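Local atomic coordinates of ribonuclease VapC (Caulobacter crescentus, PDB entry 5K8J), a protein that probably acts as the toxin of a toxin-antitoxin pair, a PIN-domain ribonuclease that cleaves RNA with the help of magnesium and associates with a VapB family protein. Residues E84-S89 against V94-A99; I11-R14 against V20-R23; Y3-N8 against T22-L27; L33-R38 against A99-A104. All coordinates share one frame; numbering follows the deposited sequence.

Contact 1: E84-S89 against V94-A99; sequences ESAGYS and VDRMIA
The methyl group of Ala-86, the last residue of helix 73-86, lies 3.7 Å from NH2 of Arg-96, whose side chain is the part of helix 93-104 that reaches across. The carbonyl of Ala-86 joins in through water 1, which donates to Ala-86 O and accepts from Arg-96 NH2; that water sits at the guanidinium edge, in its plane. Gly-87 then leaves the helix with a positive phi of 85°, backbone angles that favour glycine, since a side chain would collide with the oxygen of Ala-86. Its own oxygen takes the direct bond, Arg-96 NH1 to Gly-87 O at 2.8 Å. The N-H...O angle of 142° and the 24° by which the oxygen is tilted from the guanidinium plane show a noticeably bent bond. These are consecutive helices of the PIN domain, and Arg-96, extended from CG to NE, ties the second to the turn that ends the first. It directly follows Asp-95, a predicted magnesium ligand, and its NH2 also forms a salt bridge with Asp-119. Farther along, Ser-89 covers one guanidinium face: its CB stands 3.5 Å above the plane, displaced toward the rim. Ser-89 N and Arg-96 NH1, 3.4 Å apart, are both donors and cannot bond each other; water 2 accepts from both, at 3.1 Å from Ser-89 N and 2.9 Å from Arg-96 NH1.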
# COMPACT_ATOMS: atom_id res chain seq x y z
N GLU B 84 -14.00 8.96 -4.00
CA GLU B 84 -13.62 10.19 -3.30
C GLU B 84 -13.85 11.41 -4.17
O GLU B 84 -14.16 12.51 -3.67
CB GLU B 84 -12.14 10.15 -2.90
CG GLU B 84 -11.83 9.35 -1.67
CD GLU B 84 -10.33 9.31 -1.36
OE1 GLU B 84 -9.49 9.88 -2.13
OE2 GLU B 84 -10.00 8.74 -0.31
N SER B 85 -13.66 11.24 -5.47
CA SER B 85 -13.82 12.32 -6.42
C SER B 85 -15.25 12.43 -6.95
O SER B 85 -15.85 13.51 -6.97
CB SER B 85 -12.88 12.11 -7.60
OG SER B 85 -12.91 13.26 -8.42
N ALA B 86 -15.80 11.32 -7.40
CA ALA B 86 -17.05 11.35 -8.14
C ALA B 86 -18.28 11.17 -7.25
O ALA B 86 -19.41 11.37 -7.73
CB ALA B 86 -17.04 10.24 -9.19
N GLY B 87 -18.08 10.73 -6.01
CA GLY B 87 -19.18 10.38 -5.15
C GLY B 87 -19.60 8.95 -5.38
O GLY B 87 -19.07 8.24 -6.22
N TYR B 88 -20.60 8.53 -4.63
CA TYR B 88 -21.07 7.16 -4.67
C TYR B 88 -22.16 6.97 -5.71
O TYR B 88 -23.10 7.77 -5.80
CB TYR B 88 -21.61 6.75 -3.31
CG TYR B 88 -22.19 5.37 -3.29
CD1 TYR B 88 -21.43 4.24 -3.63
CD2 TYR B 88 -23.52 5.18 -2.93
CE1 TYR B 88 -21.97 2.97 -3.60
CE2 TYR B 88 -24.07 3.89 -2.89
CZ TYR B 88 -23.29 2.81 -3.21
OH TYR B 88 -23.84 1.55 -3.18
N SER B 89 -22.06 5.89 -6.47
CA SER B 89 -23.11 5.49 -7.41
C SER B 89 -23.30 3.99 -7.26
O SER B 89 -22.44 3.21 -7.70
CB SER B 89 -22.75 5.84 -8.85
OG SER B 89 -23.62 5.15 -9.75
N VAL B 94 -19.91 -1.87 -10.60
CA VAL B 94 -19.14 -2.80 -11.45
C VAL B 94 -18.30 -2.04 -12.46
O VAL B 94 -17.11 -2.32 -12.64
CB VAL B 94 -20.08 -3.80 -12.16
CG1 VAL B 94 -19.28 -4.57 -13.22
CG2 VAL B 94 -20.67 -4.76 -11.16
N ASP B 95 -18.93 -1.07 -13.14
CA ASP B 95 -18.24 -0.17 -14.07
C ASP B 95 -16.96 0.38 -13.44
O ASP B 95 -15.87 0.37 -14.04
CB ASP B 95 -19.14 1.04 -14.40
CG ASP B 95 -20.25 0.78 -15.40
OD1 ASP B 95 -20.21 -0.23 -16.14
OD2 ASP B 95 -21.14 1.68 -15.49
N ARG B 96 -17.10 0.94 -12.25
CA ARG B 96 -15.97 1.59 -11.61
C ARG B 96 -14.92 0.59 -11.11
O ARG B 96 -13.72 0.90 -11.08
CB ARG B 96 -16.52 2.48 -10.49
CG ARG B 96 -17.24 3.70 -11.01
CD ARG B 96 -18.04 4.35 -9.91
NE ARG B 96 -18.57 5.63 -10.37
CZ ARG B 96 -19.10 6.53 -9.54
NH1 ARG B 96 -19.16 6.26 -8.26
NH2 ARG B 96 -19.55 7.70 -9.99
N MSE B 97 -15.31 -0.63 -10.74
CA MSE B 97 -14.36 -1.67 -10.39
C MSE B 97 -13.48 -2.02 -11.59
O MSE B 97 -12.27 -2.13 -11.45
CB MSE B 97 -15.09 -2.93 -9.88
CG MSE B 97 -15.69 -2.76 -8.49
SE MSE B 97 -16.63 -4.41 -7.97
CE MSE B 97 -15.15 -5.48 -7.60
N ILE B 98 -14.11 -2.21 -12.75
CA ILE B 98 -13.32 -2.58 -13.92
C ILE B 98 -12.44 -1.40 -14.35
O ILE B 98 -11.25 -1.57 -14.68
CB ILE B 98 -14.23 -3.08 -15.05
CG1 ILE B 98 -15.05 -4.28 -14.54
CG2 ILE B 98 -13.36 -3.46 -16.26
CD1 ILE B 98 -16.06 -4.79 -15.52
N ALA B 99 -12.99 -0.19 -14.35
CA ALA B 99 -12.18 0.98 -14.65
C ALA B 99 -11.01 1.12 -13.68
O ALA B 99 -9.91 1.52 -14.07
CB ALA B 99 -13.05 2.24 -14.62
O HOH W 1 -21.19 9.45 -8.54
O HOH W 2 -19.80 3.79 -6.93

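Contact 2: I11-R14 against V20-R23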
# COMPACT_ATOMS: atom_id res chain seq x y z
N ILE B 11 -18.82 -9.76 -23.96
CA ILE B 11 -20.04 -10.51 -24.30
C ILE B 11 -20.24 -10.59 -25.81
O ILE B 11 -20.59 -11.65 -26.36
CB ILE B 11 -21.28 -9.89 -23.60
CG1 ILE B 11 -21.27 -10.20 -22.12
CG2 ILE B 11 -22.61 -10.40 -24.24
CD1 ILE B 11 -22.29 -9.44 -21.32
N HIS B 12 -20.05 -9.48 -26.51
CA HIS B 12 -20.23 -9.49 -27.96
C HIS B 12 -19.20 -10.38 -28.64
O HIS B 12 -19.51 -11.04 -29.64
CB HIS B 12 -20.16 -8.04 -28.47
CG HIS B 12 -21.44 -7.29 -28.25
ND1 HIS B 12 -22.19 -6.78 -29.29
CD2 HIS B 12 -22.14 -7.02 -27.12
CE1 HIS B 12 -23.28 -6.21 -28.81
NE2 HIS B 12 -23.27 -6.34 -27.49
N LEU B 13 -18.01 -10.47 -28.07
CA LEU B 13 -17.01 -11.42 -28.55
C LEU B 13 -17.48 -12.86 -28.31
O LEU B 13 -17.55 -13.67 -29.24
CB LEU B 13 -15.67 -11.11 -27.87
CG LEU B 13 -14.36 -11.73 -28.33
CD1 LEU B 13 -14.17 -11.53 -29.84
CD2 LEU B 13 -13.22 -11.08 -27.57
N ARG B 14 -17.90 -13.17 -27.08
CA ARG B 14 -18.37 -14.52 -26.75
C ARG B 14 -19.54 -14.94 -27.64
O ARG B 14 -19.63 -16.10 -28.06
CB ARG B 14 -18.79 -14.59 -25.29
CG ARG B 14 -19.21 -16.03 -24.85
CD ARG B 14 -20.10 -16.09 -23.58
NE ARG B 14 -21.36 -15.37 -23.80
CZ ARG B 14 -22.06 -14.75 -22.86
NH1 ARG B 14 -21.68 -14.77 -21.59
NH2 ARG B 14 -23.16 -14.09 -23.19
N VAL B 20 -17.59 -6.54 -33.46
CA VAL B 20 -16.63 -6.50 -32.36
C VAL B 20 -15.42 -7.37 -32.66
O VAL B 20 -14.28 -7.00 -32.39
CB VAL B 20 -17.31 -6.92 -31.05
CG1 VAL B 20 -16.30 -7.06 -29.96
CG2 VAL B 20 -18.38 -5.89 -30.67
N THR B 21 -15.65 -8.56 -33.23
CA THR B 21 -14.54 -9.46 -33.47
C THR B 21 -13.49 -8.82 -34.37
O THR B 21 -12.29 -8.97 -34.15
CB THR B 21 -15.06 -10.78 -34.03
OG1 THR B 21 -15.71 -10.53 -35.28
CG2 THR B 21 -16.07 -11.41 -33.08
N THR B 22 -13.92 -8.01 -35.34
CA THR B 22 -12.97 -7.32 -36.20
C THR B 22 -12.30 -6.14 -35.49
O THR B 22 -11.10 -5.89 -35.67
CB THR B 22 -13.67 -6.88 -37.49
OG1 THR B 22 -12.70 -6.35 -38.40
CG2 THR B 22 -14.74 -5.81 -37.22
N ARG B 23 -13.05 -5.41 -34.66
CA ARG B 23 -12.46 -4.30 -33.92
C ARG B 23 -11.30 -4.78 -33.05
O ARG B 23 -10.29 -4.08 -32.90
CB ARG B 23 -13.51 -3.62 -33.04
CG ARG B 23 -14.56 -2.80 -33.75
CD ARG B 23 -14.13 -1.38 -33.94
NE ARG B 23 -14.91 -0.43 -33.16
CZ ARG B 23 -16.21 -0.19 -33.33
NH1 ARG B 23 -16.90 -0.84 -34.26
NH2 ARG B 23 -16.82 0.70 -32.57
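Val-20, which loses the most surface here, presses its CG2 methyl against CB of His-12 at 3.6 Å. With CG1 anti to the backbone N (chi1 172°), the other branch, CG2, falls on the side facing helix 7-15, and the two side chains meet at about a right angle. The imidazole itself leads away from helix 18-26: CG and ND1 of His-12 are each 4.1 Å from Val-20 CG2, so the methyl touches mainly the root of the side chain. Beyond these segments the ring has a hydrogen bond between His-12 ND1 and Asp-17 OD2 and an edge-to-face contact with Phe-112. Leu-13 makes the second touch through a single branch, its CD1 resting 3.8 Å from CG2 of Thr-21. The hydroxyl of Thr-21 is engaged by Pro-18 O within its own helix, which leaves the methyl for the leucine. Backbones come close at this point, with Leu-13 CA and Thr-21 CA 5.8 Å apart; helices 7-15 and 18-26 are separated by only two residues. Leu-62 of the VapB family protein also packs on Leu-13. Between these two segments the touch is purely apolar, with no hydrogen bond crossing, so it packs the helices together without a directional tie.

Contact 3: Y3-N8 against T22-L27; sequences YVLDTN and TRVTAL
Leu-27, in the loop after helix 18-26, lays its CD2 methyl almost exactly over the middle of the Tyr-3 ring, 3.9 Å from the ring centroid and only 7° off the ring normal, a textbook CH-pi contact. The evenness of the approach confirms it: CD2 of Leu-27 is 3.9 Å from Tyr-3 CE1 and 4.0 Å from Tyr-3 CZ. CB of Leu-27 backs this up near the CD2 and CE2 atoms of the ring. With CG opposite the carbonyl carbon (chi1 -67°) and chi2 at 173°, the leucine sets CD2 over the ring and turns CD1 to Leu-5, whose CD2 is 4.2 Å from Leu-27 CD1. The CD1 methyl of Leu-5 in turn approaches Val-24 CG2 at 4.4 Å, a looser touch. Tyr-3 and Leu-5, two residues apart on strand 3-5, thus face the same way, and Val-24 and Leu-27 together cover this side of the strand; Val-4 packs against helix 93-104 instead. Asp-6, a predicted magnesium ligand, sits at the N-cap position of helix 7-15 without a capping bond: its OD1 accepts from N of the very next residue, Thr-7, and its OD2 is hydrogen-bonded to OG1 of Thr-111. Strand 3-5, helices 7-15 and 18-26, and the parallel neighbour 31-34 form a beta-alpha-beta crossover of the PIN-domain sheet, whose connection holds two helices.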
# COMPACT_ATOMS: atom_id res chain seq x y z
N TYR B 3 -5.12 -2.70 -23.24
CA TYR B 3 -6.55 -2.39 -23.26
C TYR B 3 -7.25 -3.33 -22.31
O TYR B 3 -6.95 -4.53 -22.28
CB TYR B 3 -7.14 -2.55 -24.68
CG TYR B 3 -6.47 -1.63 -25.67
CD1 TYR B 3 -6.90 -0.33 -25.83
CD2 TYR B 3 -5.38 -2.06 -26.41
CE1 TYR B 3 -6.28 0.51 -26.71
CE2 TYR B 3 -4.75 -1.22 -27.30
CZ TYR B 3 -5.21 0.06 -27.45
OH TYR B 3 -4.58 0.95 -28.31
N VAL B 4 -8.19 -2.80 -21.54
CA VAL B 4 -9.16 -3.60 -20.79
C VAL B 4 -10.50 -3.52 -21.51
O VAL B 4 -11.01 -2.42 -21.75
CB VAL B 4 -9.30 -3.10 -19.35
CG1 VAL B 4 -10.41 -3.85 -18.62
CG2 VAL B 4 -7.99 -3.26 -18.60
N LEU B 5 -11.08 -4.68 -21.86
CA LEU B 5 -12.37 -4.70 -22.53
C LEU B 5 -13.48 -4.61 -21.50
O LEU B 5 -13.49 -5.38 -20.54
CB LEU B 5 -12.55 -6.00 -23.33
CG LEU B 5 -11.51 -6.27 -24.41
CD1 LEU B 5 -11.91 -7.52 -25.27
CD2 LEU B 5 -11.34 -5.07 -25.33
N ASP B 6 -14.43 -3.70 -21.72
CA ASP B 6 -15.60 -3.70 -20.85
C ASP B 6 -16.38 -5.00 -21.04
O ASP B 6 -16.29 -5.68 -22.07
CB ASP B 6 -16.49 -2.49 -21.15
CG ASP B 6 -17.46 -2.14 -19.98
OD1 ASP B 6 -17.43 -2.82 -18.91
OD2 ASP B 6 -18.23 -1.16 -20.18
N THR B 7 -17.19 -5.33 -20.04
CA THR B 7 -17.90 -6.61 -20.12
C THR B 7 -18.75 -6.73 -21.38
O THR B 7 -18.81 -7.81 -21.99
CB THR B 7 -18.78 -6.78 -18.88
OG1 THR B 7 -17.94 -6.76 -17.74
CG2 THR B 7 -19.58 -8.07 -18.94
N ASN B 8 -19.45 -5.66 -21.76
CA ASN B 8 -20.34 -5.71 -22.92
C ASN B 8 -19.55 -6.09 -24.16
O ASN B 8 -20.02 -6.88 -24.99
CB ASN B 8 -21.01 -4.35 -23.13
CG ASN B 8 -19.98 -3.16 -22.99
OD1 ASN B 8 -18.80 -3.33 -23.27
ND2 ASN B 8 -20.43 -1.99 -22.55
N THR B 22 -13.92 -8.01 -35.34
CA THR B 22 -12.97 -7.32 -36.20
C THR B 22 -12.30 -6.14 -35.49
O THR B 22 -11.10 -5.89 -35.67
CB THR B 22 -13.67 -6.88 -37.49
OG1 THR B 22 -12.70 -6.35 -38.40
CG2 THR B 22 -14.74 -5.81 -37.22
N ARG B 23 -13.05 -5.41 -34.66
CA ARG B 23 -12.46 -4.30 -33.92
C ARG B 23 -11.30 -4.78 -33.05
O ARG B 23 -10.29 -4.08 -32.90
CB ARG B 23 -13.51 -3.62 -33.04
CG ARG B 23 -14.56 -2.80 -33.75
CD ARG B 23 -14.13 -1.38 -33.94
NE ARG B 23 -14.91 -0.43 -33.16
CZ ARG B 23 -16.21 -0.19 -33.33
NH1 ARG B 23 -16.90 -0.84 -34.26
NH2 ARG B 23 -16.82 0.70 -32.57
N VAL B 24 -11.43 -5.97 -32.46
CA VAL B 24 -10.46 -6.40 -31.46
C VAL B 24 -9.10 -6.64 -32.09
O VAL B 24 -8.06 -6.37 -31.46
CB VAL B 24 -11.00 -7.65 -30.75
CG1 VAL B 24 -9.89 -8.43 -30.11
CG2 VAL B 24 -12.02 -7.24 -29.70
N THR B 25 -9.05 -7.15 -33.33
CA THR B 25 -7.76 -7.39 -33.96
C THR B 25 -7.05 -6.11 -34.36
O THR B 25 -5.84 -6.14 -34.64
CB THR B 25 -7.92 -8.28 -35.19
OG1 THR B 25 -8.66 -7.58 -36.19
CG2 THR B 25 -8.67 -9.54 -34.83
N ALA B 26 -7.75 -4.97 -34.40
CA ALA B 26 -7.11 -3.71 -34.73
C ALA B 26 -6.46 -3.04 -33.54
O ALA B 26 -5.62 -2.15 -33.73
CB ALA B 26 -8.13 -2.76 -35.36
N LEU B 27 -6.84 -3.41 -32.31
CA LEU B 27 -6.19 -2.85 -31.13
C LEU B 27 -4.69 -3.18 -31.16
O LEU B 27 -4.29 -4.32 -31.39
CB LEU B 27 -6.84 -3.41 -29.86
CG LEU B 27 -8.30 -2.98 -29.62
CD1 LEU B 27 -8.93 -3.69 -28.46
CD2 LEU B 27 -8.37 -1.46 -29.39

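Contact 4: L33-R38 against A99-A104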
# COMPACT_ATOMS: atom_id res chain seq x y z
N LEU B 33 -8.66 -8.96 -19.79
CA LEU B 33 -10.02 -9.20 -19.32
C LEU B 33 -10.04 -9.09 -17.79
O LEU B 33 -9.24 -9.75 -17.12
CB LEU B 33 -10.48 -10.60 -19.74
CG LEU B 33 -11.96 -10.89 -19.54
CD1 LEU B 33 -12.82 -10.04 -20.45
CD2 LEU B 33 -12.20 -12.36 -19.82
N SER B 34 -11.00 -8.34 -17.26
CA SER B 34 -11.20 -8.29 -15.81
C SER B 34 -11.84 -9.58 -15.30
O SER B 34 -12.76 -10.12 -15.93
CB SER B 34 -12.10 -7.12 -15.47
OG SER B 34 -12.53 -7.25 -14.13
N ILE B 35 -11.39 -10.05 -14.13
CA ILE B 35 -12.04 -11.19 -13.47
C ILE B 35 -13.50 -10.87 -13.18
O ILE B 35 -14.33 -11.79 -13.10
CB ILE B 35 -11.27 -11.54 -12.19
CG1 ILE B 35 -11.70 -12.92 -11.64
CG2 ILE B 35 -11.46 -10.49 -11.10
CD1 ILE B 35 -11.11 -14.05 -12.36
N ILE B 36 -13.84 -9.61 -12.98
CA ILE B 36 -15.23 -9.23 -12.75
C ILE B 36 -16.04 -9.48 -14.01
O ILE B 36 -17.14 -10.04 -13.96
CB ILE B 36 -15.34 -7.76 -12.29
CG1 ILE B 36 -14.47 -7.49 -11.05
CG2 ILE B 36 -16.79 -7.42 -12.03
CD1 ILE B 36 -14.70 -8.45 -9.87
N SER B 37 -15.49 -9.14 -15.18
CA SER B 37 -16.14 -9.52 -16.43
C SER B 37 -16.25 -11.04 -16.56
O SER B 37 -17.26 -11.55 -17.07
CB SER B 37 -15.37 -8.97 -17.63
OG SER B 37 -15.26 -7.56 -17.59
N ARG B 38 -15.21 -11.77 -16.17
CA ARG B 38 -15.30 -13.22 -16.18
C ARG B 38 -16.52 -13.69 -15.39
O ARG B 38 -17.30 -14.50 -15.87
CB ARG B 38 -14.02 -13.88 -15.64
CG ARG B 38 -14.16 -15.38 -15.58
CD ARG B 38 -12.89 -16.17 -15.24
NE ARG B 38 -13.35 -17.54 -15.01
CZ ARG B 38 -12.81 -18.42 -14.18
NH1 ARG B 38 -11.68 -18.16 -13.54
NH2 ARG B 38 -13.40 -19.60 -13.99
N ALA B 99 -12.99 -0.19 -14.35
CA ALA B 99 -12.18 0.98 -14.65
C ALA B 99 -11.01 1.12 -13.68
O ALA B 99 -9.91 1.52 -14.07
CB ALA B 99 -13.05 2.24 -14.62
N ALA B 100 -11.24 0.81 -12.40
CA ALA B 100 -10.17 0.86 -11.40
C ALA B 100 -9.03 -0.08 -11.74
O ALA B 100 -7.86 0.22 -11.50
CB ALA B 100 -10.76 0.52 -10.01
N GLN B 101 -9.34 -1.24 -12.30
CA GLN B 101 -8.29 -2.16 -12.69
C GLN B 101 -7.51 -1.62 -13.88
O GLN B 101 -6.29 -1.77 -13.94
CB GLN B 101 -8.91 -3.49 -13.07
CG GLN B 101 -9.56 -4.17 -11.89
CD GLN B 101 -10.22 -5.46 -12.31
OE1 GLN B 101 -11.32 -5.43 -12.82
NE2 GLN B 101 -9.55 -6.59 -12.09
N ALA B 102 -8.21 -1.02 -14.83
CA ALA B 102 -7.54 -0.37 -15.95
C ALA B 102 -6.60 0.73 -15.46
O ALA B 102 -5.46 0.84 -15.93
CB ALA B 102 -8.59 0.18 -16.90
N LEU B 103 -7.07 1.56 -14.54
CA LEU B 103 -6.21 2.59 -13.97
C LEU B 103 -4.98 2.01 -13.30
O LEU B 103 -3.87 2.49 -13.51
CB LEU B 103 -6.99 3.43 -12.96
CG LEU B 103 -8.03 4.37 -13.59
CD1 LEU B 103 -9.12 4.75 -12.60
CD2 LEU B 103 -7.36 5.61 -14.07
N ALA B 104 -5.17 0.99 -12.47
CA ALA B 104 -4.02 0.41 -11.76
C ALA B 104 -3.00 -0.17 -12.72
O ALA B 104 -1.80 -0.17 -12.43
CB ALA B 104 -4.53 -0.68 -10.83
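Ser-34 and Gln-101 point at each other across the contact, and the serine OG donates to Gln-101 OE1 at a short 2.5 Å. The hydroxyl lies in the amide's carbonyl plane, on a lone pair, with a C=O...OG angle of 129°. In the glutamine, CG lies beside the backbone N (chi1 -66°) and the chain runs extended beyond it, so the amide is held out from helix 93-104 at full length. The serine CB comes along with its hydroxyl, 3.2 Å from Gln-101 OE1. NE2 of Gln-101 makes weak hydrogen bonds to the carbonyl oxygens of Leu-69 and Asp-70; this is consistent with the amide being placed with OE1 toward the serine. Ile-36 CG1 skirts OE1 of Gln-101 at 4.2 Å, a marginal touch, the two side chains crossing at a slant. The touching residues are all buried; OE1 is met by Ser-34 OG, and NE2 by the two backbone oxygens. OG of Ser-34 has a second role, accepting from Ile-36 N at 2.9 Å. Donating outward and accepting inward, a single hydroxyl links the two helices while that of Ser-34, as the N-cap residue of helix 35-45, makes the capping bond to Ile-36 N, just where strand 31-34 ends in the parallel sheet of the PIN domain.

Contacts 2 and 3 are neighbours, their centres 7 Å apart, and both rest on helix 18-26. Contacts 1 and 4 share Ala-99 and use helix 93-104, with centres 12 Å apart; contact 1 is nested inside the loop that contact 4 closes. Ile-98 of contact 1 touches contacts 3 and 4, its CD1 lying 3.5 Å from both Thr-7 OG1 and Ser-37 OG; contact 2 stands apart from contact 4, nearest atoms about 7 Å away. A probable hydrogen bond of 2.8 Å between Thr-7 OG1 and Ser-37 OG joins contacts 3 and 4. The predicted magnesium ligands, Asp-6 in contact 3 and Asp-95 in contact 1, have their OD1 atoms 4.7 Å apart, consistent with a shared metal site.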